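Local coordinates for protein lipoxygenase (Cyanothece sp., PDB 5EK8) that probably catalyses the addition of molecular oxygen to polyunsaturated fatty acids at a non-heme iron centre, as a 9R-lipoxygenase, at residues G242-S246 with E583-N587; I345-L351 with Y586-L591; Q341-I345 with S595-E599. All blocks are in the same frame, centred on the assembly; numbering follows the deposited sequence.

Contact 1 of 3, residues G242-S246 with E583-N587; sequences GYTRS and ELAYN
Charge pairing links Arg245 to Glu583, with NH2 of the arginine 2.5 Å from OE1 of the glutamate in a salt bridge. The two side chains come from opposite directions, and the carboxylate reaches the guanidinium at its edge, with Glu583 CD in the guanidinium plane. The carboxylate itself is turned 72° from that plane, so the ends do not meet as a flat two-pronged pair. Glu583 CG lies anti to the backbone N (chi1 176°) and the chain stays extended from there, which carries the acid straight across to the arginine. Glu599 takes the other terminal nitrogen, NH1, in a second salt bridge, and Thr233 hydrogen-bonds to Glu583 OE1; Arg245 is thus held between two carboxylates, which would be expected to stabilise its positive charge.

Hydrogen bonding within 242-246 fixes the near end of the same group: Arg245 NE donates to Thr244 OG1 at 3.0 Å, the hydroxyl somewhat tilted from the guanidinium plane.

Van der Waals packing centres on Tyr586. Its CB sits over one face of the Arg245 guanidinium, 3.4 Å from NH2, while Arg245 CD meets the edge of the ring in its plane. With guanidinium and ring planes 40° apart, the two groups do not lie flat together. Further out, Tyr586 CE1 comes 3.2 Å from Thr244 O, and Ala585 CB lies 4.2 Å from Arg245 NH1.

The link between helices 232-239 and 247-256 is thereby pinned against the loop that follows helix 577-581: Thr244 and Tyr586 both touch Thr233 of the first helix and Tyr249 of the second, while Leu584 turns to helix 608-623.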
ATOM      1  N   GLY A 242      -3.479 -27.356  20.900  1.00 65.45           N
ATOM      2  CA  GLY A 242      -2.577 -26.454  21.592  1.00 70.68           C
ATOM      3  C   GLY A 242      -1.231 -26.219  20.934  1.00 71.39           C
ATOM      4  O   GLY A 242      -0.323 -25.676  21.569  1.00 72.59           O
ATOM      5  N   TYR A 243      -1.087 -26.617  19.672  1.00 66.07           N
ATOM      6  CA  TYR A 243       0.195 -26.456  18.994  1.00 62.94           C
ATOM      7  C   TYR A 243       0.553 -24.978  18.827  1.00 61.29           C
ATOM      8  O   TYR A 243       1.697 -24.581  19.050  1.00 60.00           O
ATOM      9  CB  TYR A 243       0.204 -27.150  17.622  1.00 61.49           C
ATOM     10  CG  TYR A 243       1.432 -26.780  16.817  1.00 65.42           C
ATOM     11  CD1 TYR A 243       2.703 -26.964  17.346  1.00 71.41           C
ATOM     12  CD2 TYR A 243       1.325 -26.214  15.550  1.00 67.13           C
ATOM     13  CE1 TYR A 243       3.838 -26.603  16.642  1.00 75.75           C
ATOM     14  CE2 TYR A 243       2.460 -25.855  14.830  1.00 71.84           C
ATOM     15  CZ  TYR A 243       3.717 -26.051  15.383  1.00 75.73           C
ATOM     16  OH  TYR A 243       4.859 -25.697  14.690  1.00 72.93           O
ATOM     17  N   THR A 244      -0.423 -24.161  18.447  1.00 54.27           N
ATOM     18  CA  THR A 244      -0.139 -22.760  18.162  1.00 47.33           C
ATOM     19  C   THR A 244       0.146 -21.941  19.418  1.00 47.84           C
ATOM     20  O   THR A 244       0.637 -20.819  19.320  1.00 50.22           O
ATOM     21  CB  THR A 244      -1.288 -22.082  17.379  1.00 42.69           C
ATOM     22  OG1 THR A 244      -2.481 -22.049  18.175  1.00 44.15           O
ATOM     23  CG2 THR A 244      -1.548 -22.818  16.076  1.00 38.13           C
ATOM     24  N   ARG A 245      -0.146 -22.494  20.593  1.00 47.15           N
ATOM     25  CA  ARG A 245       0.171 -21.800  21.843  1.00 47.89           C
ATOM     26  C   ARG A 245       1.569 -22.176  22.361  1.00 50.61           C
ATOM     27  O   ARG A 245       2.036 -21.625  23.359  1.00 51.80           O
ATOM     28  CB  ARG A 245      -0.877 -22.098  22.921  1.00 42.55           C
ATOM     29  CG  ARG A 245      -2.324 -21.991  22.468  1.00 43.17           C
ATOM     30  CD  ARG A 245      -2.709 -20.605  21.985  1.00 36.89           C
ATOM     31  NE  ARG A 245      -3.346 -20.670  20.667  1.00 43.08           N
ATOM     32  CZ  ARG A 245      -4.652 -20.535  20.436  1.00 39.03           C
ATOM     33  NH1 ARG A 245      -5.493 -20.315  21.433  1.00 34.81           N
ATOM     34  NH2 ARG A 245      -5.119 -20.615  19.197  1.00 32.84           N
ATOM     35  N   SER A 246       2.239 -23.096  21.669  1.00 46.16           N
ATOM     36  CA  SER A 246       3.552 -23.589  22.096  1.00 42.58           C
ATOM     37  C   SER A 246       4.685 -22.595  21.830  1.00 44.82           C
ATOM     38  O   SER A 246       4.518 -21.642  21.075  1.00 46.46           O
ATOM     39  CB  SER A 246       3.867 -24.913  21.402  1.00 38.10           C
ATOM     40  OG  SER A 246       4.020 -24.724  20.008  1.00 36.88           O
ATOM     41  N   GLU A 583      -8.044 -15.846  14.619  1.00 48.04           N
ATOM     42  CA  GLU A 583      -8.587 -16.482  15.816  1.00 49.40           C
ATOM     43  C   GLU A 583      -8.444 -15.590  17.050  1.00 51.24           C
ATOM     44  O   GLU A 583      -7.336 -15.321  17.514  1.00 47.82           O
ATOM     45  CB  GLU A 583      -7.904 -17.826  16.060  1.00 50.29           C
ATOM     46  CG  GLU A 583      -8.335 -18.509  17.343  1.00 52.95           C
ATOM     47  CD  GLU A 583      -7.593 -19.808  17.592  1.00 52.57           C
ATOM     48  OE1 GLU A 583      -6.422 -19.916  17.161  1.00 44.43           O
ATOM     49  OE2 GLU A 583      -8.187 -20.722  18.212  1.00 54.97           O
ATOM     50  N   LEU A 584      -9.587 -15.162  17.576  1.00 51.90           N
ATOM     51  CA  LEU A 584      -9.665 -14.196  18.670  1.00 49.13           C
ATOM     52  C   LEU A 584      -8.948 -14.638  19.939  1.00 52.40           C
ATOM     53  O   LEU A 584      -8.293 -13.831  20.606  1.00 54.47           O
ATOM     54  CB  LEU A 584     -11.131 -13.904  18.991  1.00 48.58           C
ATOM     55  CG  LEU A 584     -11.950 -13.379  17.812  1.00 47.79           C
ATOM     56  CD1 LEU A 584     -13.429 -13.707  17.978  1.00 48.41           C
ATOM     57  CD2 LEU A 584     -11.746 -11.880  17.665  1.00 43.97           C
ATOM     58  N   ALA A 585      -9.066 -15.917  20.277  1.00 49.92           N
ATOM     59  CA  ALA A 585      -8.444 -16.422  21.496  1.00 49.09           C
ATOM     60  C   ALA A 585      -6.918 -16.327  21.429  1.00 48.67           C
ATOM     61  O   ALA A 585      -6.233 -16.246  22.453  1.00 44.94           O
ATOM     62  CB  ALA A 585      -8.874 -17.854  21.750  1.00 40.00           C
ATOM     63  N   TYR A 586      -6.397 -16.335  20.209  1.00 46.65           N
ATOM     64  CA  TYR A 586      -4.962 -16.420  19.977  1.00 43.02           C
ATOM     65  C   TYR A 586      -4.329 -15.047  19.779  1.00 40.66           C
ATOM     66  O   TYR A 586      -3.166 -14.826  20.132  1.00 36.68           O
ATOM     67  CB  TYR A 586      -4.697 -17.309  18.761  1.00 30.82           C
ATOM     68  CG  TYR A 586      -3.260 -17.353  18.309  1.00 39.74           C
ATOM     69  CD1 TYR A 586      -2.304 -18.063  19.023  1.00 43.72           C
ATOM     70  CD2 TYR A 586      -2.857 -16.691  17.156  1.00 37.84           C
ATOM     71  CE1 TYR A 586      -0.984 -18.104  18.605  1.00 44.64           C
ATOM     72  CE2 TYR A 586      -1.544 -16.731  16.727  1.00 40.57           C
ATOM     73  CZ  TYR A 586      -0.611 -17.441  17.451  1.00 43.35           C
ATOM     74  OH  TYR A 586       0.700 -17.472  17.028  1.00 46.78           O
ATOM     75  N   ASN A 587      -5.103 -14.123  19.224  1.00 40.53           N
ATOM     76  CA  ASN A 587      -4.573 -12.810  18.906  1.00 42.12           C
ATOM     77  C   ASN A 587      -5.636 -11.741  18.690  1.00 45.46           C
ATOM     78  O   ASN A 587      -6.766 -12.037  18.313  1.00 47.15           O
ATOM     79  CB  ASN A 587      -3.690 -12.901  17.665  1.00 40.16           C
ATOM     80  CG  ASN A 587      -2.444 -12.050  17.781  1.00 44.09           C
ATOM     81  OD1 ASN A 587      -2.361 -11.182  18.649  1.00 47.22           O
ATOM     82  ND2 ASN A 587      -1.467 -12.292  16.910  1.00 41.32           N
TER

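Contact 2 of 3, residues I345-L351 with Y586-L591; sequences IFRTAAL and YNSLAL
Arg347 lays its side chain over one face of the Tyr586 ring: CD stands 3.6 Å from the ring centroid in a CH-pi contact, and the guanidinium follows almost parallel to the ring, the planes 11° apart. Tyr586 CE1 lies beneath the guanidinium, displaced toward its rim. The bend of the arginine at chi3 (-63°) also turns NE to the backbone of the same tyrosine, where it donates to Tyr586 O at 2.8 Å. One residue is therefore gripped at both ring and carbonyl.

The next residue, Thr348, meets the backbone of the loop where the chains run nearest, its CA 3.3 Å from Ser588 O in a CA-H...O contact and its CG2 beside Ser588 O and Leu591 CG. The threonine hydroxyl turns back to the helix and donates to Ile345 O, leaving the methyl for the loop. The Asn587 amide lies against the helix backbone, OD1 3.2 Å from Arg347 O, two acceptors that do not bond; its ND2 is held by Glu580 O. At the flanks the packing is apolar: Leu351 CD2 on Leu589 CD2 at 3.7 Å, and Ile345 CG1 on Leu591 CD1 at 3.9 Å.

Helix 337-377 carries the iron ligands His359 and His364 further along. One clear hydrogen bond joins the segments, Arg347 NE to Tyr586 O; the other polar groups of the loop find partners mainly within 586-591 or beyond the pair.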
ATOM      1  N   ILE A 345       0.038 -11.565  25.078  1.00 45.73           N
ATOM      2  CA  ILE A 345       0.206 -10.111  25.148  1.00 42.53           C
ATOM      3  C   ILE A 345       1.243  -9.624  24.130  1.00 43.36           C
ATOM      4  O   ILE A 345       0.995  -8.670  23.372  1.00 43.75           O
ATOM      5  CB  ILE A 345       0.622  -9.656  26.560  1.00 36.47           C
ATOM      6  CG1 ILE A 345      -0.545  -9.829  27.534  1.00 33.35           C
ATOM      7  CG2 ILE A 345       1.054  -8.201  26.539  1.00 32.17           C
ATOM      8  CD1 ILE A 345      -0.276  -9.288  28.915  1.00 33.43           C
ATOM      9  N   PHE A 346       2.395 -10.292  24.105  1.00 37.78           N
ATOM     10  CA  PHE A 346       3.399 -10.014  23.090  1.00 37.22           C
ATOM     11  C   PHE A 346       2.798 -10.111  21.699  1.00 39.85           C
ATOM     12  O   PHE A 346       3.016  -9.230  20.867  1.00 40.76           O
ATOM     13  CB  PHE A 346       4.582 -10.971  23.195  1.00 39.62           C
ATOM     14  CG  PHE A 346       5.671 -10.684  22.199  1.00 41.09           C
ATOM     15  CD1 PHE A 346       6.671  -9.772  22.495  1.00 44.21           C
ATOM     16  CD2 PHE A 346       5.689 -11.309  20.964  1.00 42.90           C
ATOM     17  CE1 PHE A 346       7.671  -9.495  21.578  1.00 46.40           C
ATOM     18  CE2 PHE A 346       6.686 -11.036  20.047  1.00 43.76           C
ATOM     19  CZ  PHE A 346       7.680 -10.131  20.355  1.00 45.88           C
ATOM     20  N   ARG A 347       2.051 -11.187  21.449  1.00 40.57           N
ATOM     21  CA  ARG A 347       1.428 -11.394  20.141  1.00 37.53           C
ATOM     22  C   ARG A 347       0.559 -10.213  19.721  1.00 34.61           C
ATOM     23  O   ARG A 347       0.565  -9.807  18.559  1.00 32.85           O
ATOM     24  CB  ARG A 347       0.584 -12.667  20.137  1.00 35.80           C
ATOM     25  CG  ARG A 347       1.349 -13.916  19.784  1.00 36.91           C
ATOM     26  CD  ARG A 347       0.392 -15.023  19.390  1.00 43.66           C
ATOM     27  NE  ARG A 347      -0.491 -15.428  20.484  1.00 46.00           N
ATOM     28  CZ  ARG A 347      -0.164 -16.319  21.414  1.00 46.05           C
ATOM     29  NH1 ARG A 347       1.030 -16.900  21.386  1.00 44.07           N
ATOM     30  NH2 ARG A 347      -1.026 -16.628  22.372  1.00 46.40           N
ATOM     31  N   THR A 348      -0.188  -9.666  20.672  1.00 33.81           N
ATOM     32  CA  THR A 348      -1.095  -8.564  20.374  1.00 36.20           C
ATOM     33  C   THR A 348      -0.325  -7.275  20.104  1.00 40.24           C
ATOM     34  O   THR A 348      -0.666  -6.513  19.186  1.00 42.61           O
ATOM     35  CB  THR A 348      -2.088  -8.327  21.518  1.00 39.94           C
ATOM     36  OG1 THR A 348      -1.365  -8.100  22.734  1.00 44.60           O
ATOM     37  CG2 THR A 348      -2.998  -9.532  21.689  1.00 42.21           C
ATOM     38  N   ALA A 349       0.710  -7.024  20.899  1.00 39.36           N
ATOM     39  CA  ALA A 349       1.551  -5.857  20.639  1.00 40.63           C
ATOM     40  C   ALA A 349       2.180  -5.975  19.250  1.00 41.60           C
ATOM     41  O   ALA A 349       2.276  -4.992  18.506  1.00 41.92           O
ATOM     42  CB  ALA A 349       2.623  -5.706  21.708  1.00 37.06           C
ATOM     43  N   ALA A 350       2.570  -7.195  18.896  1.00 41.20           N
ATOM     44  CA  ALA A 350       3.207  -7.459  17.613  1.00 40.31           C
ATOM     45  C   ALA A 350       2.214  -7.335  16.467  1.00 35.34           C
ATOM     46  O   ALA A 350       2.594  -7.000  15.347  1.00 38.68           O
ATOM     47  CB  ALA A 350       3.847  -8.835  17.612  1.00 26.24           C
ATOM     48  N   LEU A 351       0.943  -7.599  16.746  1.00 36.54           N
ATOM     49  CA  LEU A 351      -0.073  -7.542  15.703  1.00 42.13           C
ATOM     50  C   LEU A 351      -0.461  -6.096  15.429  1.00 45.56           C
ATOM     51  O   LEU A 351      -0.574  -5.684  14.274  1.00 43.59           O
ATOM     52  CB  LEU A 351      -1.314  -8.356  16.078  1.00 38.33           C
ATOM     53  CG  LEU A 351      -2.334  -8.504  14.943  1.00 34.26           C
ATOM     54  CD1 LEU A 351      -1.892  -9.583  13.986  1.00 33.64           C
ATOM     55  CD2 LEU A 351      -3.728  -8.802  15.469  1.00 37.74           C
ATOM     56  N   TYR A 586      -6.397 -16.335  20.209  1.00 46.65           N
ATOM     57  CA  TYR A 586      -4.962 -16.420  19.977  1.00 43.02           C
ATOM     58  C   TYR A 586      -4.329 -15.047  19.779  1.00 40.66           C
ATOM     59  O   TYR A 586      -3.166 -14.826  20.132  1.00 36.68           O
ATOM     60  CB  TYR A 586      -4.697 -17.309  18.761  1.00 30.82           C
ATOM     61  CG  TYR A 586      -3.260 -17.353  18.309  1.00 39.74           C
ATOM     62  CD1 TYR A 586      -2.304 -18.063  19.023  1.00 43.72           C
ATOM     63  CD2 TYR A 586      -2.857 -16.691  17.156  1.00 37.84           C
ATOM     64  CE1 TYR A 586      -0.984 -18.104  18.605  1.00 44.64           C
ATOM     65  CE2 TYR A 586      -1.544 -16.731  16.727  1.00 40.57           C
ATOM     66  CZ  TYR A 586      -0.611 -17.441  17.451  1.00 43.35           C
ATOM     67  OH  TYR A 586       0.700 -17.472  17.028  1.00 46.78           O
ATOM     68  N   ASN A 587      -5.103 -14.123  19.224  1.00 40.53           N
ATOM     69  CA  ASN A 587      -4.573 -12.810  18.906  1.00 42.12           C
ATOM     70  C   ASN A 587      -5.636 -11.741  18.690  1.00 45.46           C
ATOM     71  O   ASN A 587      -6.766 -12.037  18.313  1.00 47.15           O
ATOM     72  CB  ASN A 587      -3.690 -12.901  17.665  1.00 40.16           C
ATOM     73  CG  ASN A 587      -2.444 -12.050  17.781  1.00 44.09           C
ATOM     74  OD1 ASN A 587      -2.361 -11.182  18.649  1.00 47.22           O
ATOM     75  ND2 ASN A 587      -1.467 -12.292  16.910  1.00 41.32           N
ATOM     76  N   SER A 588      -5.256 -10.496  18.952  1.00 43.28           N
ATOM     77  CA  SER A 588      -6.105  -9.344  18.677  1.00 41.49           C
ATOM     78  C   SER A 588      -5.247  -8.082  18.596  1.00 45.37           C
ATOM     79  O   SER A 588      -4.035  -8.126  18.830  1.00 44.04           O
ATOM     80  CB  SER A 588      -7.188  -9.195  19.744  1.00 38.37           C
ATOM     81  OG  SER A 588      -6.625  -9.209  21.041  1.00 39.90           O
ATOM     82  N   LEU A 589      -5.868  -6.958  18.259  1.00 46.66           N
ATOM     83  CA  LEU A 589      -5.131  -5.705  18.142  1.00 43.14           C
ATOM     84  C   LEU A 589      -4.950  -5.048  19.503  1.00 41.86           C
ATOM     85  O   LEU A 589      -4.207  -4.071  19.632  1.00 49.97           O
ATOM     86  CB  LEU A 589      -5.842  -4.755  17.178  1.00 44.94           C
ATOM     87  CG  LEU A 589      -5.842  -5.207  15.715  1.00 41.83           C
ATOM     88  CD1 LEU A 589      -6.756  -4.330  14.868  1.00 41.49           C
ATOM     89  CD2 LEU A 589      -4.432  -5.190  15.160  1.00 40.29           C
ATOM     90  N   ALA A 590      -5.612  -5.603  20.517  1.00 33.57           N
ATOM     91  CA  ALA A 590      -5.513  -5.099  21.884  1.00 34.37           C
ATOM     92  C   ALA A 590      -6.169  -6.042  22.887  1.00 39.84           C
ATOM     93  O   ALA A 590      -6.888  -6.966  22.508  1.00 45.07           O
ATOM     94  CB  ALA A 590      -6.141  -3.713  21.987  1.00 34.63           C
ATOM     95  N   LEU A 591      -5.916  -5.797  24.170  1.00 39.49           N
ATOM     96  CA  LEU A 591      -6.572  -6.530  25.249  1.00 38.62           C
ATOM     97  C   LEU A 591      -7.165  -5.550  26.262  1.00 44.05           C
ATOM     98  O   LEU A 591      -6.896  -4.347  26.202  1.00 44.13           O
ATOM     99  CB  LEU A 591      -5.589  -7.482  25.935  1.00 41.56           C
ATOM    100  CG  LEU A 591      -4.963  -8.585  25.071  1.00 45.48           C
ATOM    101  CD1 LEU A 591      -4.037  -9.462  25.899  1.00 50.04           C
ATOM    102  CD2 LEU A 591      -6.028  -9.433  24.401  1.00 36.90           C
TER

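Contact 3 of 3, residues Q341-I345 with S595-E599; sequences QAKRI and SFGSE
Gln341 and Phe596 share a first torsion that sets CG anti to the carbonyl carbon (chi1 -71° and -85°), and their side chains cross obliquely. The glutamine, extended beyond CG, brings OE1 to the edge of the phenylalanine ring in its plane, 3.4 Å from CD1. The other end of the amide passes along the backbone of the loop, NE2 lying 3.1 Å from Gly597 O. Over a face of the same ring sits Ile345 CD1, 4.1 Å from its centroid in a CH-pi contact displaced toward the CE2 and CZ rim. Phe596 thus meets the helix in two ways, polar at the edge and apolar over the face.

These residues of 341-345 belong to the early turns of helix 337-377, the long helix of the lipoxygenase domain, here packed against the antiparallel sheet. The loop 595-599 crosses it beside that sheet: Ile311 of strand 303-313 touches both Ile345 and Phe596, while Ser595 hydrogen-bonds through OG to His291 and Asp289. With an alanine at Gln341 the amide is gone, and the Phe596 ring edge and the Gly597 carbonyl would probably lose their neighbour, leaving this part of the loop less firmly positioned.

A water bridges the backbones, donating to Gln341 O at 2.9 Å and to Ser595 O at 2.8 Å, so two carbonyls that could not bond each other are joined through it. Arg344 stretches out, extended from CG to NE, to lay NH1 3.3 Å from Glu599 CA. The carboxylate of Glu599 is turned elsewhere: OE1 stays 6.3 Å from Arg344 NH1, and OE2 pairs with Arg245.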
ATOM      1  N   GLN A 341       0.000 -16.330  28.910  1.00 49.36           N
ATOM      2  CA  GLN A 341      -0.645 -15.021  28.845  1.00 51.38           C
ATOM      3  C   GLN A 341       0.341 -13.933  28.408  1.00 49.11           C
ATOM      4  O   GLN A 341      -0.017 -13.027  27.647  1.00 47.17           O
ATOM      5  CB  GLN A 341      -1.272 -14.680  30.201  1.00 51.36           C
ATOM      6  CG  GLN A 341      -2.499 -15.528  30.525  1.00 53.53           C
ATOM      7  CD  GLN A 341      -2.758 -15.659  32.016  1.00 57.46           C
ATOM      8  OE1 GLN A 341      -2.105 -15.013  32.835  1.00 56.83           O
ATOM      9  NE2 GLN A 341      -3.711 -16.508  32.374  1.00 64.72           N
ATOM     10  N   ALA A 342       1.583 -14.035  28.878  1.00 45.82           N
ATOM     11  CA  ALA A 342       2.641 -13.142  28.415  1.00 44.15           C
ATOM     12  C   ALA A 342       2.839 -13.283  26.906  1.00 45.95           C
ATOM     13  O   ALA A 342       2.944 -12.283  26.185  1.00 43.91           O
ATOM     14  CB  ALA A 342       3.944 -13.423  29.152  1.00 39.80           C
ATOM     15  N   LYS A 343       2.877 -14.526  26.429  1.00 44.39           N
ATOM     16  CA  LYS A 343       3.065 -14.779  25.002  1.00 42.06           C
ATOM     17  C   LYS A 343       1.922 -14.188  24.178  1.00 40.91           C
ATOM     18  O   LYS A 343       2.140 -13.634  23.093  1.00 39.49           O
ATOM     19  CB  LYS A 343       3.196 -16.280  24.731  1.00 43.56           C
ATOM     20  CG  LYS A 343       4.603 -16.819  24.920  1.00 44.94           C
ATOM     21  CD  LYS A 343       4.685 -18.299  24.581  1.00 44.12           C
ATOM     22  CE  LYS A 343       3.821 -19.131  25.516  1.00 48.29           C
ATOM     23  NZ  LYS A 343       4.075 -20.593  25.368  1.00 50.36           N
ATOM     24  N   ARG A 344       0.704 -14.293  24.698  1.00 44.64           N
ATOM     25  CA  ARG A 344      -0.435 -13.703  24.001  1.00 44.79           C
ATOM     26  C   ARG A 344      -0.330 -12.171  23.948  1.00 46.43           C
ATOM     27  O   ARG A 344      -0.582 -11.554  22.901  1.00 42.84           O
ATOM     28  CB  ARG A 344      -1.745 -14.120  24.668  1.00 38.96           C
ATOM     29  CG  ARG A 344      -2.987 -13.594  23.965  1.00 37.76           C
ATOM     30  CD  ARG A 344      -4.230 -14.052  24.687  1.00 41.15           C
ATOM     31  NE  ARG A 344      -5.439 -13.395  24.204  1.00 44.11           N
ATOM     32  CZ  ARG A 344      -6.569 -13.340  24.901  1.00 51.14           C
ATOM     33  NH1 ARG A 344      -6.628 -13.890  26.108  1.00 48.04           N
ATOM     34  NH2 ARG A 344      -7.636 -12.730  24.400  1.00 57.13           N
ATOM     35  N   ILE A 345       0.038 -11.565  25.078  1.00 45.73           N
ATOM     36  CA  ILE A 345       0.206 -10.111  25.148  1.00 42.53           C
ATOM     37  C   ILE A 345       1.243  -9.624  24.130  1.00 43.36           C
ATOM     38  O   ILE A 345       0.995  -8.670  23.372  1.00 43.75           O
ATOM     39  CB  ILE A 345       0.622  -9.656  26.560  1.00 36.47           C
ATOM     40  CG1 ILE A 345      -0.545  -9.829  27.534  1.00 33.35           C
ATOM     41  CG2 ILE A 345       1.054  -8.201  26.539  1.00 32.17           C
ATOM     42  CD1 ILE A 345      -0.276  -9.288  28.915  1.00 33.43           C
ATOM     43  N   SER A 595      -5.600  -7.523  30.910  1.00 52.09           N
ATOM     44  CA  SER A 595      -5.008  -8.369  29.872  1.00 47.73           C
ATOM     45  C   SER A 595      -4.524  -9.722  30.384  1.00 45.63           C
ATOM     46  O   SER A 595      -4.011 -10.532  29.612  1.00 47.17           O
ATOM     47  CB  SER A 595      -3.840  -7.648  29.194  1.00 49.47           C
ATOM     48  OG  SER A 595      -4.244  -6.405  28.653  1.00 53.09           O
ATOM     49  N   PHE A 596      -4.680  -9.969  31.679  1.00 46.98           N
ATOM     50  CA  PHE A 596      -4.223 -11.222  32.268  1.00 53.87           C
ATOM     51  C   PHE A 596      -5.387 -12.116  32.667  1.00 58.49           C
ATOM     52  O   PHE A 596      -6.241 -11.731  33.466  1.00 60.93           O
ATOM     53  CB  PHE A 596      -3.332 -10.956  33.480  1.00 56.19           C
ATOM     54  CG  PHE A 596      -1.896 -10.702  33.131  1.00 56.22           C
ATOM     55  CD1 PHE A 596      -1.038 -11.758  32.880  1.00 53.87           C
ATOM     56  CD2 PHE A 596      -1.399  -9.409  33.070  1.00 59.43           C
ATOM     57  CE1 PHE A 596       0.290 -11.535  32.562  1.00 55.94           C
ATOM     58  CE2 PHE A 596      -0.069  -9.174  32.755  1.00 59.08           C
ATOM     59  CZ  PHE A 596       0.776 -10.239  32.500  1.00 57.77           C
ATOM     60  N   GLY A 597      -5.409 -13.317  32.101  1.00 60.08           N
ATOM     61  CA  GLY A 597      -6.452 -14.287  32.378  1.00 60.55           C
ATOM     62  C   GLY A 597      -6.420 -15.357  31.310  1.00 61.76           C
ATOM     63  O   GLY A 597      -5.640 -15.262  30.363  1.00 66.53           O
ATOM     64  N   SER A 598      -7.256 -16.379  31.464  1.00 59.03           N
ATOM     65  CA  SER A 598      -7.376 -17.425  30.454  1.00 57.93           C
ATOM     66  C   SER A 598      -7.768 -16.818  29.114  1.00 53.51           C
ATOM     67  O   SER A 598      -8.380 -15.752  29.065  1.00 50.84           O
ATOM     68  CB  SER A 598      -8.406 -18.473  30.883  1.00 61.35           C
ATOM     69  OG  SER A 598      -8.590 -19.448  29.874  1.00 65.44           O
ATOM     70  N   GLU A 599      -7.426 -17.495  28.023  1.00 54.40           N
ATOM     71  CA  GLU A 599      -7.716 -16.957  26.698  1.00 54.81           C
ATOM     72  C   GLU A 599      -9.180 -17.166  26.301  1.00 57.19           C
ATOM     73  O   GLU A 599      -9.556 -16.956  25.147  1.00 59.90           O
ATOM     74  CB  GLU A 599      -6.789 -17.577  25.652  1.00 51.07           C
ATOM     75  CG  GLU A 599      -6.840 -19.084  25.576  1.00 47.98           C
ATOM     76  CD  GLU A 599      -6.156 -19.612  24.336  1.00 51.28           C
ATOM     77  OE1 GLU A 599      -4.910 -19.687  24.321  1.00 49.55           O
ATOM     78  OE2 GLU A 599      -6.864 -19.946  23.363  1.00 59.26           O
TER
HETATM   79  O   HOH W   1      -2.888 -12.625  28.042  1.00 36.77           O

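Overall arrangement
Contacts 2 and 3 dock successive turns of helix 337-377 onto one long loop, whereas contact 1 ties that loop to the link between helices 232-239 and 247-256. Contact 2 is the buried one, nearest the iron, mixing one arginine-to-backbone bond with leucine and isoleucine packing. Contacts 1 and 3, farther from the chain's centre and partly buried, rely more on polar groups: paired charges in the first, an amide and a bridging water beside an aromatic ring in the other. Tyr586 and Asn587 are common to contacts 1 and 2, and Ile345 to contacts 2 and 3. Contacts 1 and 3 also touch through a charge pair, and Lys343 probably hydrogen-bonds to Arg245 O.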